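Long-range contacts in intracellular exo-alpha-(1->5)-L-arabinofuranosidase (Bifidobacterium longum, PDB 2Y2W), which hydrolyses terminal, non-reducing alpha-L-arabinofuranosyl residues from arabinan and arabinoxylan, contributing to the breakdown of plant cell walls: residues D[161-166]-D[205-210]; D[336-341]-D[400-405]; D[341-346]-D[386-391]; D[391-396]-D[467-472]. One frame throughout, in Å; residues are numbered along the deposited sequence.

Interaction 1: D[161-166]-D[205-210]; sequences TEIMLA and MDIKMW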
loop_
_atom_site.group_PDB
_atom_site.type_symbol
_atom_site.label_atom_id
_atom_site.label_comp_id
_atom_site.label_asym_id
_atom_site.label_seq_id
_atom_site.Cartn_x
_atom_site.Cartn_y
_atom_site.Cartn_z
ATOM N N THR D 161 23.573 -3.328 26.749
ATOM C CA THR D 161 23.498 -3.812 25.375
ATOM C C THR D 161 22.934 -2.754 24.439
ATOM O O THR D 161 22.090 -1.953 24.834
ATOM C CB THR D 161 22.625 -5.088 25.260
ATOM O OG1 THR D 161 21.378 -4.881 25.938
ATOM C CG2 THR D 161 23.330 -6.291 25.869
ATOM N N GLU D 162 23.418 -2.767 23.201
ATOM C CA GLU D 162 22.889 -1.951 22.114
ATOM C C GLU D 162 21.554 -2.539 21.643
ATOM O O GLU D 162 21.326 -3.745 21.770
ATOM C CB GLU D 162 23.901 -1.956 20.968
ATOM C CG GLU D 162 23.605 -1.031 19.793
ATOM C CD GLU D 162 24.632 -1.165 18.676
ATOM O OE1 GLU D 162 25.642 -1.884 18.863
ATOM O OE2 GLU D 162 24.432 -0.551 17.604
ATOM N N ILE D 163 20.679 -1.688 21.110
ATOM C CA ILE D 163 19.382 -2.129 20.582
ATOM C C ILE D 163 19.383 -2.184 19.058
ATOM O O ILE D 163 19.819 -1.243 18.394
ATOM C CB ILE D 163 18.212 -1.221 21.050
ATOM C CG1 ILE D 163 18.110 -1.216 22.576
ATOM C CG2 ILE D 163 16.886 -1.672 20.425
ATOM C CD1 ILE D 163 17.162 -0.177 23.130
ATOM N N MET D 164 18.894 -3.297 18.519
ATOM C CA MET D 164 18.673 -3.441 17.087
ATOM C C MET D 164 17.163 -3.484 16.832
ATOM O O MET D 164 16.518 -4.523 16.997
ATOM C CB MET D 164 19.361 -4.704 16.568
ATOM C CG MET D 164 19.548 -4.738 15.061
ATOM S SD MET D 164 19.858 -6.403 14.442
ATOM C CE MET D 164 21.486 -6.746 15.111
ATOM N N LEU D 165 16.602 -2.342 16.445
ATOM C CA LEU D 165 15.152 -2.190 16.381
ATOM C C LEU D 165 14.574 -2.559 15.024
ATOM O O LEU D 165 14.960 -1.999 14.002
ATOM C CB LEU D 165 14.733 -0.770 16.780
ATOM C CG LEU D 165 13.265 -0.507 17.133
ATOM C CD1 LEU D 165 12.705 -1.548 18.096
ATOM C CD2 LEU D 165 13.118 0.887 17.722
ATOM N N ALA D 166 13.646 -3.511 15.034
ATOM C CA ALA D 166 12.948 -3.932 13.830
ATOM C C ALA D 166 11.595 -3.237 13.744
ATOM O O ALA D 166 10.883 -3.123 14.747
ATOM C CB ALA D 166 12.773 -5.434 13.823
ATOM N N MET D 205 17.101 7.812 22.468
ATOM C CA MET D 205 17.571 6.464 22.772
ATOM C C MET D 205 18.831 6.075 21.996
ATOM O O MET D 205 19.491 5.087 22.334
ATOM C CB MET D 205 16.456 5.447 22.529
ATOM C CG MET D 205 15.218 5.682 23.373
ATOM S SD MET D 205 14.053 4.325 23.215
ATOM C CE MET D 205 12.623 4.983 24.072
ATOM N N ASP D 206 19.158 6.861 20.971
ATOM C CA ASP D 206 20.320 6.628 20.107
ATOM C C ASP D 206 20.383 5.197 19.570
ATOM O O ASP D 206 21.367 4.477 19.777
ATOM C CB ASP D 206 21.631 7.007 20.814
ATOM C CG ASP D 206 21.726 8.491 21.128
ATOM O OD1 ASP D 206 21.018 9.303 20.485
ATOM O OD2 ASP D 206 22.524 8.845 22.023
ATOM N N ILE D 207 19.317 4.791 18.886
ATOM C CA ILE D 207 19.287 3.499 18.216
ATOM C C ILE D 207 19.833 3.657 16.793
ATOM O O ILE D 207 19.230 4.328 15.953
ATOM C CB ILE D 207 17.871 2.877 18.247
ATOM C CG1 ILE D 207 17.442 2.656 19.703
ATOM C CG2 ILE D 207 17.833 1.567 17.452
ATOM C CD1 ILE D 207 16.010 2.192 19.890
ATOM N N LYS D 208 21.001 3.057 16.561
ATOM C CA LYS D 208 21.714 3.130 15.283
ATOM C C LYS D 208 21.234 2.098 14.268
ATOM O O LYS D 208 20.930 2.435 13.121
ATOM C CB LYS D 208 23.213 2.922 15.505
ATOM C CG LYS D 208 24.050 4.183 15.535
ATOM C CD LYS D 208 25.521 3.826 15.738
ATOM C CE LYS D 208 26.434 5.007 15.455
ATOM N NZ LYS D 208 27.870 4.617 15.543
ATOM N N MET D 209 21.184 0.840 14.700
ATOM C CA MET D 209 20.910 -0.282 13.811
ATOM C C MET D 209 19.422 -0.638 13.782
ATOM O O MET D 209 18.819 -0.925 14.821
ATOM C CB MET D 209 21.760 -1.491 14.214
ATOM C CG MET D 209 21.967 -2.516 13.119
ATOM S SD MET D 209 23.235 -3.705 13.587
ATOM C CE MET D 209 23.083 -4.908 12.269
ATOM N N TRP D 210 18.849 -0.609 12.581
ATOM C CA TRP D 210 17.423 -0.856 12.375
ATOM C C TRP D 210 17.193 -1.947 11.338
ATOM O O TRP D 210 17.849 -1.969 10.294
ATOM C CB TRP D 210 16.712 0.419 11.911
ATOM C CG TRP D 210 16.671 1.526 12.920
ATOM C CD1 TRP D 210 17.721 2.280 13.355
ATOM C CD2 TRP D 210 15.511 2.028 13.597
ATOM N NE1 TRP D 210 17.293 3.205 14.273
ATOM C CE2 TRP D 210 15.940 3.074 14.438
ATOM C CE3 TRP D 210 14.151 1.691 13.576
ATOM C CZ2 TRP D 210 15.062 3.789 15.249
ATOM C CZ3 TRP D 210 13.279 2.401 14.383
ATOM C CH2 TRP D 210 13.738 3.439 15.210
#
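L165 and W210 run side by side on one face of the sheet, M164 and M209 on the other, with I163 and I207 packed beside the first pair. The leucine CB sits over one face of the indole, 4.2 Å from the centroid of the six-membered ring of W210 and 16° off its normal, a CH-pi contact. A chi1 of -164° sets L165 CG anti to the backbone N, near CZ3 of W210, and CD2 beyond it lies 3.6 Å from CH2 of W210. I207 CG2 lies above that same face, also toward the rim, and its CD1 touches L165 CD2 and, at 4.0 Å, I163 CG2, the two isoleucines crossing obliquely. The rotation of the indole is fixed by NE1 of W210, which donates to I207 O at 2.8 Å; the donor stands well above the carbonyl plane, and I207 O also accepts from N185.

On the other side of the sheet the methionines lie alongside each other. M209 is extended beyond CG, whereas M164 bends at chi3 (-68°), and their CE methyls meet at 3.7 Å. Between the backbones, L165 N donates to M209 O at 3.1 Å, and W210 CA approaches L165 O at 3.2 Å in a CA-H...O contact.

These are the third and fourth strands of the eight-stranded parallel (beta/alpha)8 barrel, and the two faces meet different surroundings. The methionines point into the barrel interior, touching S404 on strand 402-408, while I163, L165, I207 and W210 pack outward against helices 149-159 and 174-185.

Interaction 2: D[336-341]-D[400-405]; sequences LSFDEW and DRVRSA
L336 lies across R401 and V402. Its CB is 3.4 Å from the carbonyl O of R401 and 3.8 Å from V402 CG2; beyond the branch at CG, CD2 leans on that same valine methyl at 3.9 Å, and CD1 reaches CG of R401 at 4.0 Å. The head of the arginine is held elsewhere, by a salt bridge to D322 and a bond to I334 O. The backbone N of L336 donates to R401 O at 2.7 Å, nearly straight at 172°. L336 O receives a weak bond from R403 N and a CA-H...O contact from V402 CA.

Strands 335-341 and 402-408 are the seventh and eighth of the (beta/alpha)8 barrel, parallel to each other, and a beta bulge shifts their register by one residue between L336 and S337. Past the bulge, F338 N donates to S404 O. F338 shares the outer side of the sheet with L336, V402 and A405: its CB packs on A405 CB, and its ring meets V402 CG1 obliquely and F313 edge-to-face. On the inner side S337 and S404 are joined by a water, 2.7 Å from S404 OG and 3.1 Å from S337 OG. The chain then turns a corner at E340, the probable nucleophile, whose carboxylate is held by R109 and Y286. W341 follows, with NE1 3.7 Å from A405 CB.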
loop_
_atom_site.group_PDB
_atom_site.type_symbol
_atom_site.label_atom_id
_atom_site.label_comp_id
_atom_site.label_asym_id
_atom_site.label_seq_id
_atom_site.Cartn_x
_atom_site.Cartn_y
_atom_site.Cartn_z
ATOM N N LEU D 336 27.245 -8.333 5.964
ATOM C CA LEU D 336 26.261 -9.364 6.256
ATOM C C LEU D 336 25.855 -9.326 7.720
ATOM O O LEU D 336 26.690 -9.095 8.602
ATOM C CB LEU D 336 26.808 -10.748 5.899
ATOM C CG LEU D 336 26.536 -11.332 4.508
ATOM C CD1 LEU D 336 26.983 -10.409 3.373
ATOM C CD2 LEU D 336 27.202 -12.694 4.383
ATOM N N SER D 337 24.567 -9.554 7.967
ATOM C CA SER D 337 24.023 -9.582 9.318
ATOM C C SER D 337 23.277 -10.888 9.575
ATOM O O SER D 337 22.108 -11.032 9.203
ATOM C CB SER D 337 23.098 -8.382 9.550
ATOM O OG SER D 337 22.613 -8.351 10.882
ATOM N N PHE D 338 23.959 -11.841 10.206
ATOM C CA PHE D 338 23.350 -13.113 10.590
ATOM C C PHE D 338 22.443 -12.945 11.810
ATOM O O PHE D 338 22.692 -13.519 12.871
ATOM C CB PHE D 338 24.432 -14.165 10.855
ATOM C CG PHE D 338 24.582 -15.170 9.752
ATOM C CD1 PHE D 338 25.384 -14.900 8.649
ATOM C CD2 PHE D 338 23.916 -16.391 9.814
ATOM C CE1 PHE D 338 25.520 -15.833 7.627
ATOM C CE2 PHE D 338 24.046 -17.329 8.798
ATOM C CZ PHE D 338 24.850 -17.051 7.703
ATOM N N ASP D 339 21.376 -12.169 11.636
ATOM C CA ASP D 339 20.543 -11.732 12.755
ATOM C C ASP D 339 19.568 -12.782 13.295
ATOM O O ASP D 339 18.877 -12.539 14.286
ATOM C CB ASP D 339 19.836 -10.400 12.444
ATOM C CG ASP D 339 19.052 -10.424 11.139
ATOM O OD1 ASP D 339 18.921 -11.498 10.515
ATOM O OD2 ASP D 339 18.563 -9.345 10.739
ATOM N N GLU D 340 19.516 -13.941 12.647
ATOM C CA GLU D 340 18.825 -15.105 13.198
ATOM C C GLU D 340 19.596 -16.383 12.875
ATOM O O GLU D 340 19.551 -16.879 11.750
ATOM C CB GLU D 340 17.377 -15.189 12.696
ATOM C CG GLU D 340 16.400 -14.310 13.471
ATOM C CD GLU D 340 14.943 -14.565 13.120
ATOM O OE1 GLU D 340 14.566 -15.738 12.903
ATOM O OE2 GLU D 340 14.169 -13.585 13.073
ATOM N N TRP D 341 20.322 -16.894 13.864
ATOM C CA TRP D 341 21.058 -18.147 13.715
ATOM C C TRP D 341 20.956 -19.004 14.973
ATOM O O TRP D 341 20.603 -18.508 16.041
ATOM C CB TRP D 341 22.526 -17.890 13.337
ATOM C CG TRP D 341 23.375 -17.329 14.448
ATOM C CD1 TRP D 341 23.563 -16.011 14.751
ATOM C CD2 TRP D 341 24.158 -18.071 15.394
ATOM N NE1 TRP D 341 24.407 -15.885 15.826
ATOM C CE2 TRP D 341 24.787 -17.134 16.242
ATOM C CE3 TRP D 341 24.386 -19.439 15.608
ATOM C CZ2 TRP D 341 25.633 -17.517 17.289
ATOM C CZ3 TRP D 341 25.225 -19.820 16.651
ATOM C CH2 TRP D 341 25.839 -18.859 17.478
ATOM N N ASP D 400 34.931 -10.855 8.287
ATOM C CA ASP D 400 35.355 -9.766 7.417
ATOM C C ASP D 400 34.167 -9.220 6.641
ATOM O O ASP D 400 34.143 -8.045 6.269
ATOM C CB ASP D 400 36.456 -10.231 6.450
ATOM C CG ASP D 400 36.021 -11.402 5.568
ATOM O OD1 ASP D 400 35.413 -12.365 6.087
ATOM O OD2 ASP D 400 36.302 -11.364 4.351
ATOM N N ARG D 401 33.187 -10.085 6.397
ATOM C CA ARG D 401 31.984 -9.707 5.672
ATOM C C ARG D 401 30.752 -9.811 6.566
ATOM O O ARG D 401 29.771 -9.096 6.361
ATOM C CB ARG D 401 31.820 -10.564 4.415
ATOM C CG ARG D 401 30.912 -9.955 3.358
ATOM C CD ARG D 401 31.512 -8.685 2.763
ATOM N NE ARG D 401 30.560 -7.979 1.907
ATOM C CZ ARG D 401 30.350 -8.258 0.622
ATOM N NH1 ARG D 401 31.022 -9.237 0.022
ATOM N NH2 ARG D 401 29.464 -7.554 -0.069
ATOM N N VAL D 402 30.812 -10.703 7.551
ATOM C CA VAL D 402 29.764 -10.811 8.560
ATOM C C VAL D 402 30.164 -9.967 9.770
ATOM O O VAL D 402 30.904 -10.417 10.647
ATOM C CB VAL D 402 29.496 -12.282 8.971
ATOM C CG1 VAL D 402 28.392 -12.359 10.023
ATOM C CG2 VAL D 402 29.124 -13.119 7.753
ATOM N N ARG D 403 29.675 -8.733 9.800
ATOM C CA ARG D 403 30.029 -7.793 10.859
ATOM C C ARG D 403 28.996 -7.764 11.989
ATOM O O ARG D 403 29.151 -7.027 12.963
ATOM C CB ARG D 403 30.251 -6.392 10.277
ATOM C CG ARG D 403 31.325 -6.311 9.183
ATOM C CD ARG D 403 32.724 -6.667 9.683
ATOM N NE ARG D 403 33.156 -5.828 10.801
ATOM C CZ ARG D 403 34.342 -5.915 11.396
ATOM N NH1 ARG D 403 35.239 -6.803 10.986
ATOM N NH2 ARG D 403 34.634 -5.107 12.406
ATOM N N SER D 404 27.948 -8.572 11.854
ATOM C CA SER D 404 26.923 -8.700 12.887
ATOM C C SER D 404 26.275 -10.076 12.862
ATOM O O SER D 404 26.058 -10.649 11.795
ATOM C CB SER D 404 25.850 -7.624 12.729
ATOM O OG SER D 404 24.933 -7.672 13.807
ATOM N N ALA D 405 25.971 -10.594 14.048
ATOM C CA ALA D 405 25.249 -11.852 14.194
ATOM C C ALA D 405 24.389 -11.832 15.457
ATOM O O ALA D 405 24.838 -11.394 16.518
ATOM C CB ALA D 405 26.216 -13.032 14.215
HETATM O O HOH W 1 23.008 -9.545 13.693
#

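Interaction 3: D[341-346]-D[386-391]; sequences WGVWYS and VVEGSL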
loop_
_atom_site.group_PDB
_atom_site.type_symbol
_atom_site.label_atom_id
_atom_site.label_comp_id
_atom_site.label_asym_id
_atom_site.label_seq_id
_atom_site.Cartn_x
_atom_site.Cartn_y
_atom_site.Cartn_z
ATOM N N TRP D 341 20.322 -16.894 13.864
ATOM C CA TRP D 341 21.058 -18.147 13.715
ATOM C C TRP D 341 20.956 -19.004 14.973
ATOM O O TRP D 341 20.603 -18.508 16.041
ATOM C CB TRP D 341 22.526 -17.890 13.337
ATOM C CG TRP D 341 23.375 -17.329 14.448
ATOM C CD1 TRP D 341 23.563 -16.011 14.751
ATOM C CD2 TRP D 341 24.158 -18.071 15.394
ATOM N NE1 TRP D 341 24.407 -15.885 15.826
ATOM C CE2 TRP D 341 24.787 -17.134 16.242
ATOM C CE3 TRP D 341 24.386 -19.439 15.608
ATOM C CZ2 TRP D 341 25.633 -17.517 17.289
ATOM C CZ3 TRP D 341 25.225 -19.820 16.651
ATOM C CH2 TRP D 341 25.839 -18.859 17.478
ATOM N N GLY D 342 21.256 -20.294 14.832
ATOM C CA GLY D 342 21.283 -21.210 15.968
ATOM C C GLY D 342 20.601 -22.540 15.716
ATOM O O GLY D 342 20.131 -22.810 14.609
ATOM N N VAL D 343 20.551 -23.369 16.756
ATOM C CA VAL D 343 19.909 -24.674 16.686
ATOM C C VAL D 343 18.437 -24.562 17.074
ATOM O O VAL D 343 18.114 -24.068 18.154
ATOM C CB VAL D 343 20.631 -25.715 17.585
ATOM C CG1 VAL D 343 19.841 -27.016 17.664
ATOM C CG2 VAL D 343 22.038 -25.986 17.070
ATOM N N TRP D 344 17.555 -25.013 16.180
ATOM C CA TRP D 344 16.113 -25.045 16.442
ATOM C C TRP D 344 15.435 -26.255 15.802
ATOM O O TRP D 344 15.445 -26.414 14.580
ATOM C CB TRP D 344 15.447 -23.737 15.987
ATOM C CG TRP D 344 13.928 -23.739 16.007
ATOM C CD1 TRP D 344 13.112 -24.388 16.893
ATOM C CD2 TRP D 344 13.058 -23.027 15.115
ATOM N NE1 TRP D 344 11.794 -24.141 16.599
ATOM C CE2 TRP D 344 11.731 -23.306 15.514
ATOM C CE3 TRP D 344 13.271 -22.183 14.018
ATOM C CZ2 TRP D 344 10.619 -22.773 14.850
ATOM C CZ3 TRP D 344 12.163 -21.652 13.358
ATOM C CH2 TRP D 344 10.856 -21.951 13.777
ATOM N N TYR D 345 14.848 -27.099 16.649
ATOM C CA TYR D 345 14.065 -28.250 16.204
ATOM C C TYR D 345 12.687 -27.785 15.736
ATOM O O TYR D 345 11.727 -27.749 16.511
ATOM C CB TYR D 345 13.965 -29.298 17.321
ATOM C CG TYR D 345 15.260 -30.039 17.567
ATOM C CD1 TYR D 345 16.203 -29.559 18.479
ATOM C CD2 TYR D 345 15.549 -31.219 16.883
ATOM C CE1 TYR D 345 17.404 -30.238 18.701
ATOM C CE2 TYR D 345 16.744 -31.902 17.095
ATOM C CZ TYR D 345 17.665 -31.409 18.002
ATOM O OH TYR D 345 18.845 -32.089 18.209
ATOM N N SER D 346 12.609 -27.428 14.455
ATOM C CA SER D 346 11.432 -26.775 13.880
ATOM C C SER D 346 10.297 -27.726 13.498
ATOM O O SER D 346 9.216 -27.280 13.104
ATOM C CB SER D 346 11.837 -25.913 12.679
ATOM O OG SER D 346 12.627 -26.647 11.760
ATOM N N VAL D 386 27.853 -28.317 20.462
ATOM C CA VAL D 386 29.047 -28.476 19.624
ATOM C C VAL D 386 28.816 -27.903 18.220
ATOM O O VAL D 386 29.729 -27.333 17.616
ATOM C CB VAL D 386 29.524 -29.963 19.559
ATOM C CG1 VAL D 386 30.729 -30.126 18.634
ATOM C CG2 VAL D 386 29.869 -30.477 20.952
ATOM N N VAL D 387 27.591 -28.045 17.719
ATOM C CA VAL D 387 27.211 -27.480 16.423
ATOM C C VAL D 387 27.247 -25.948 16.457
ATOM O O VAL D 387 27.756 -25.319 15.529
ATOM C CB VAL D 387 25.823 -28.003 15.946
ATOM C CG1 VAL D 387 25.390 -27.326 14.644
ATOM C CG2 VAL D 387 25.867 -29.507 15.754
ATOM N N GLU D 388 26.725 -25.360 17.534
ATOM C CA GLU D 388 26.749 -23.903 17.705
ATOM C C GLU D 388 28.169 -23.362 17.864
ATOM O O GLU D 388 28.480 -22.275 17.372
ATOM C CB GLU D 388 25.865 -23.463 18.874
ATOM C CG GLU D 388 24.378 -23.464 18.541
ATOM C CD GLU D 388 23.524 -22.726 19.561
ATOM O OE1 GLU D 388 24.052 -21.855 20.293
ATOM O OE2 GLU D 388 22.310 -23.017 19.628
ATOM N N GLY D 389 29.022 -24.130 18.542
ATOM C CA GLY D 389 30.443 -23.812 18.662
ATOM C C GLY D 389 31.130 -23.710 17.311
ATOM O O GLY D 389 31.941 -22.808 17.089
ATOM N N SER D 390 30.793 -24.629 16.406
ATOM C CA SER D 390 31.354 -24.634 15.053
ATOM C C SER D 390 30.765 -23.533 14.173
ATOM O O SER D 390 31.451 -23.012 13.289
ATOM C CB SER D 390 31.186 -26.005 14.384
ATOM O OG SER D 390 29.840 -26.244 14.010
ATOM N N LEU D 391 29.499 -23.186 14.408
ATOM C CA LEU D 391 28.859 -22.079 13.691
ATOM C C LEU D 391 29.533 -20.751 14.030
ATOM O O LEU D 391 29.805 -19.944 13.140
ATOM C CB LEU D 391 27.357 -22.009 13.988
ATOM C CG LEU D 391 26.434 -23.129 13.496
ATOM C CD1 LEU D 391 25.025 -22.910 14.020
ATOM C CD2 LEU D 391 26.424 -23.249 11.980
#
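W341 meets helix 382-397 with the benzo part of its indole. CE3 of W341 lies 3.9 Å from L391 CD1, and CZ3 touches L391 CB; the indole and the leucine run in opposite senses alongside one another, with CD1 at the indole edge. W341 CZ3 also lies 4.2 Å from CG of E388. A chi1 of 72° sets W341 CG between the backbone N and the carbonyl carbon, and the far, benzo end of the indole makes the contact.

At G342 the chain turns a corner, with a positive phi of 135° that would press a side chain against the preceding carbonyl. Its CA lies near the carboxylate of E388. V343 then points at the helix: its N donates to E388 OE2 in a weak bond, long at 3.4 Å but fairly straight (163°), and its CG2 packs on E388 CG at 3.7 Å. The V387 methyl CG1 lies 4.3 Å from the same V343 CG2. The buried carboxylate owes its main grip to a salt bridge between OE2 and R407, whose positive charge would be expected to stabilise the ionised form.

This is the loop that leaves the C-terminal end of the seventh strand of the (beta/alpha)8 barrel, the end at which such barrels carry their active sites, and it is backed here by the helix leading into strand eight.

Beyond V343 no residue of 341-346 touches 386-391, although Y345 OH bonds D384 earlier on the same helix. W344, probably important for substrate recognition, turns away and meets Y286 edge-to-face. S346 CB lies over the centre of the W344 ring, 3.8 Å above its plane.

Interaction 4: D[391-396]-D[467-472]; sequences LMITLL and DAVVTW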
loop_
_atom_site.group_PDB
_atom_site.type_symbol
_atom_site.label_atom_id
_atom_site.label_comp_id
_atom_site.label_asym_id
_atom_site.label_seq_id
_atom_site.Cartn_x
_atom_site.Cartn_y
_atom_site.Cartn_z
ATOM N N LEU D 391 29.499 -23.186 14.408
ATOM C CA LEU D 391 28.859 -22.079 13.691
ATOM C C LEU D 391 29.533 -20.751 14.030
ATOM O O LEU D 391 29.805 -19.944 13.140
ATOM C CB LEU D 391 27.357 -22.009 13.988
ATOM C CG LEU D 391 26.434 -23.129 13.496
ATOM C CD1 LEU D 391 25.025 -22.910 14.020
ATOM C CD2 LEU D 391 26.424 -23.249 11.980
ATOM N N MET D 392 29.816 -20.550 15.316
ATOM C CA MET D 392 30.548 -19.378 15.793
ATOM C C MET D 392 31.947 -19.294 15.174
ATOM O O MET D 392 32.409 -18.204 14.828
ATOM C CB MET D 392 30.632 -19.384 17.325
ATOM C CG MET D 392 31.339 -18.170 17.934
ATOM S SD MET D 392 30.687 -16.570 17.389
ATOM C CE MET D 392 29.098 -16.541 18.221
ATOM N N ILE D 393 32.605 -20.447 15.040
ATOM C CA ILE D 393 33.914 -20.547 14.379
ATOM C C ILE D 393 33.838 -20.088 12.919
ATOM O O ILE D 393 34.685 -19.314 12.465
ATOM C CB ILE D 393 34.499 -21.988 14.485
ATOM C CG1 ILE D 393 34.986 -22.260 15.916
ATOM C CG2 ILE D 393 35.625 -22.215 13.467
ATOM C CD1 ILE D 393 35.268 -23.722 16.227
ATOM N N THR D 394 32.814 -20.551 12.198
ATOM C CA THR D 394 32.597 -20.143 10.804
ATOM C C THR D 394 32.310 -18.644 10.711
ATOM O O THR D 394 32.772 -17.971 9.783
ATOM C CB THR D 394 31.457 -20.952 10.134
ATOM O OG1 THR D 394 31.763 -22.349 10.200
ATOM C CG2 THR D 394 31.283 -20.559 8.668
ATOM N N LEU D 395 31.555 -18.133 11.683
ATOM C CA LEU D 395 31.251 -16.706 11.759
ATOM C C LEU D 395 32.521 -15.889 11.974
ATOM O O LEU D 395 32.721 -14.864 11.321
ATOM C CB LEU D 395 30.228 -16.420 12.867
ATOM C CG LEU D 395 28.759 -16.787 12.625
ATOM C CD1 LEU D 395 27.988 -16.758 13.936
ATOM C CD2 LEU D 395 28.102 -15.872 11.596
ATOM N N LEU D 396 33.376 -16.360 12.881
ATOM C CA LEU D 396 34.662 -15.718 13.152
ATOM C C LEU D 396 35.625 -15.844 11.969
ATOM O O LEU D 396 36.381 -14.915 11.680
ATOM C CB LEU D 396 35.294 -16.280 14.431
ATOM C CG LEU D 396 34.703 -15.816 15.768
ATOM C CD1 LEU D 396 35.114 -16.742 16.900
ATOM C CD2 LEU D 396 35.111 -14.385 16.083
ATOM N N ASP D 467 37.615 -28.383 12.829
ATOM C CA ASP D 467 37.407 -27.011 12.371
ATOM C C ASP D 467 37.785 -26.051 13.501
ATOM O O ASP D 467 37.422 -26.292 14.655
ATOM C CB ASP D 467 35.943 -26.816 11.959
ATOM C CG ASP D 467 35.707 -25.522 11.196
ATOM O OD1 ASP D 467 36.674 -24.956 10.639
ATOM O OD2 ASP D 467 34.540 -25.075 11.149
ATOM N N ALA D 468 38.507 -24.975 13.177
ATOM C CA ALA D 468 39.064 -24.080 14.204
ATOM C C ALA D 468 39.266 -22.615 13.788
ATOM O O ALA D 468 39.437 -22.311 12.603
ATOM C CB ALA D 468 40.377 -24.656 14.741
ATOM N N VAL D 469 39.243 -21.722 14.783
ATOM C CA VAL D 469 39.609 -20.303 14.622
ATOM C C VAL D 469 40.646 -19.854 15.642
ATOM O O VAL D 469 40.705 -20.375 16.756
ATOM C CB VAL D 469 38.406 -19.331 14.778
ATOM C CG1 VAL D 469 37.675 -19.160 13.477
ATOM C CG2 VAL D 469 37.469 -19.761 15.909
ATOM N N VAL D 470 41.445 -18.861 15.257
ATOM C CA VAL D 470 42.395 -18.232 16.170
ATOM C C VAL D 470 42.137 -16.726 16.233
ATOM O O VAL D 470 42.139 -16.044 15.207
ATOM C CB VAL D 470 43.867 -18.494 15.751
ATOM C CG1 VAL D 470 44.836 -17.813 16.713
ATOM C CG2 VAL D 470 44.155 -19.988 15.684
ATOM N N THR D 471 41.897 -16.223 17.442
ATOM C CA THR D 471 41.789 -14.783 17.670
ATOM C C THR D 471 42.986 -14.292 18.478
ATOM O O THR D 471 43.406 -14.941 19.442
ATOM C CB THR D 471 40.466 -14.385 18.360
ATOM O OG1 THR D 471 40.197 -15.275 19.450
ATOM C CG2 THR D 471 39.313 -14.440 17.371
ATOM N N TRP D 472 43.526 -13.144 18.075
ATOM C CA TRP D 472 44.793 -12.652 18.612
ATOM C C TRP D 472 44.844 -11.130 18.710
ATOM O O TRP D 472 44.613 -10.422 17.724
ATOM C CB TRP D 472 45.950 -13.178 17.751
ATOM C CG TRP D 472 47.309 -12.631 18.086
ATOM C CD1 TRP D 472 48.055 -11.776 17.327
ATOM C CD2 TRP D 472 48.089 -12.914 19.255
ATOM N NE1 TRP D 472 49.247 -11.503 17.950
ATOM C CE2 TRP D 472 49.295 -12.188 19.136
ATOM C CE3 TRP D 472 47.885 -13.707 20.392
ATOM C CZ2 TRP D 472 50.297 -12.231 20.111
ATOM C CZ3 TRP D 472 48.882 -13.748 21.362
ATOM C CH2 TRP D 472 50.073 -13.014 21.213
HETATM O O HOH W 2 34.099 -22.581 8.745
#
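The interface between the catalytic (beta/alpha)8 barrel and the C-terminal beta domain is formed here by a helix lying against a strand: helix 382-397, which leads into the last barrel strand, packs on strand 462-473. Over the two short segments the axes come within 7.7 Å and are inclined at 51°. I393 and V469 form the centre, their side chains set at a slant to each other. CG1 of I393 meets V469 CG2 at 3.5 Å. Its other branch, CG2, lies against V469 CG1 and the carbonyl carbon of A468, and I393 CD1 ends at 3.7 Å from D467 O. Both methyls of the valine therefore touch the isoleucine, and its CG1 also sits close to the carbonyl O of I393.

One turn along the helix, L396 crosses V469 at about a right angle. Its CB touches V469 CG1 at 3.9 Å and its CD1 approaches CG2 of the same valine, while L482 on the adjoining strand 478-485 packs on both residues. Another side of the helix belongs to the barrel, where L395 packs on F338 and W341.

Toward D467 the contact becomes polar. T394 and D467 cross at about a right angle, and the aspartate OD2 also rests 3.8 Å from I393 CG2. T394 OG1 is hydrogen-bonded to S390 O, one turn back. A water lies 2.8 Å from T394 OG1 and donates weakly to D467 OD2 at 3.5 Å.

Overall arrangement
Interactions 1 and 2 join strand pairs three-four and seven-eight of one barrel, their centres about 15 Å apart, and touch across its interior: M209 CE lies 3.7 Å from S337 OG and from S404 OG. Interaction 2 carries E340, the probable nucleophile, and the side chain of M164 in interaction 1 lies about 9 Å from the side chain of E340. W341 links interactions 2 and 3 and reaches interaction 4 as well, with CZ2 3.7 Å from M392 CE. Interactions 3 and 4 share L391 on helix 382-397, which therefore connects the loop carrying W344, probably part of the substrate site, the barrel wall and the beta domain. Interaction 4 itself lies away from the active site.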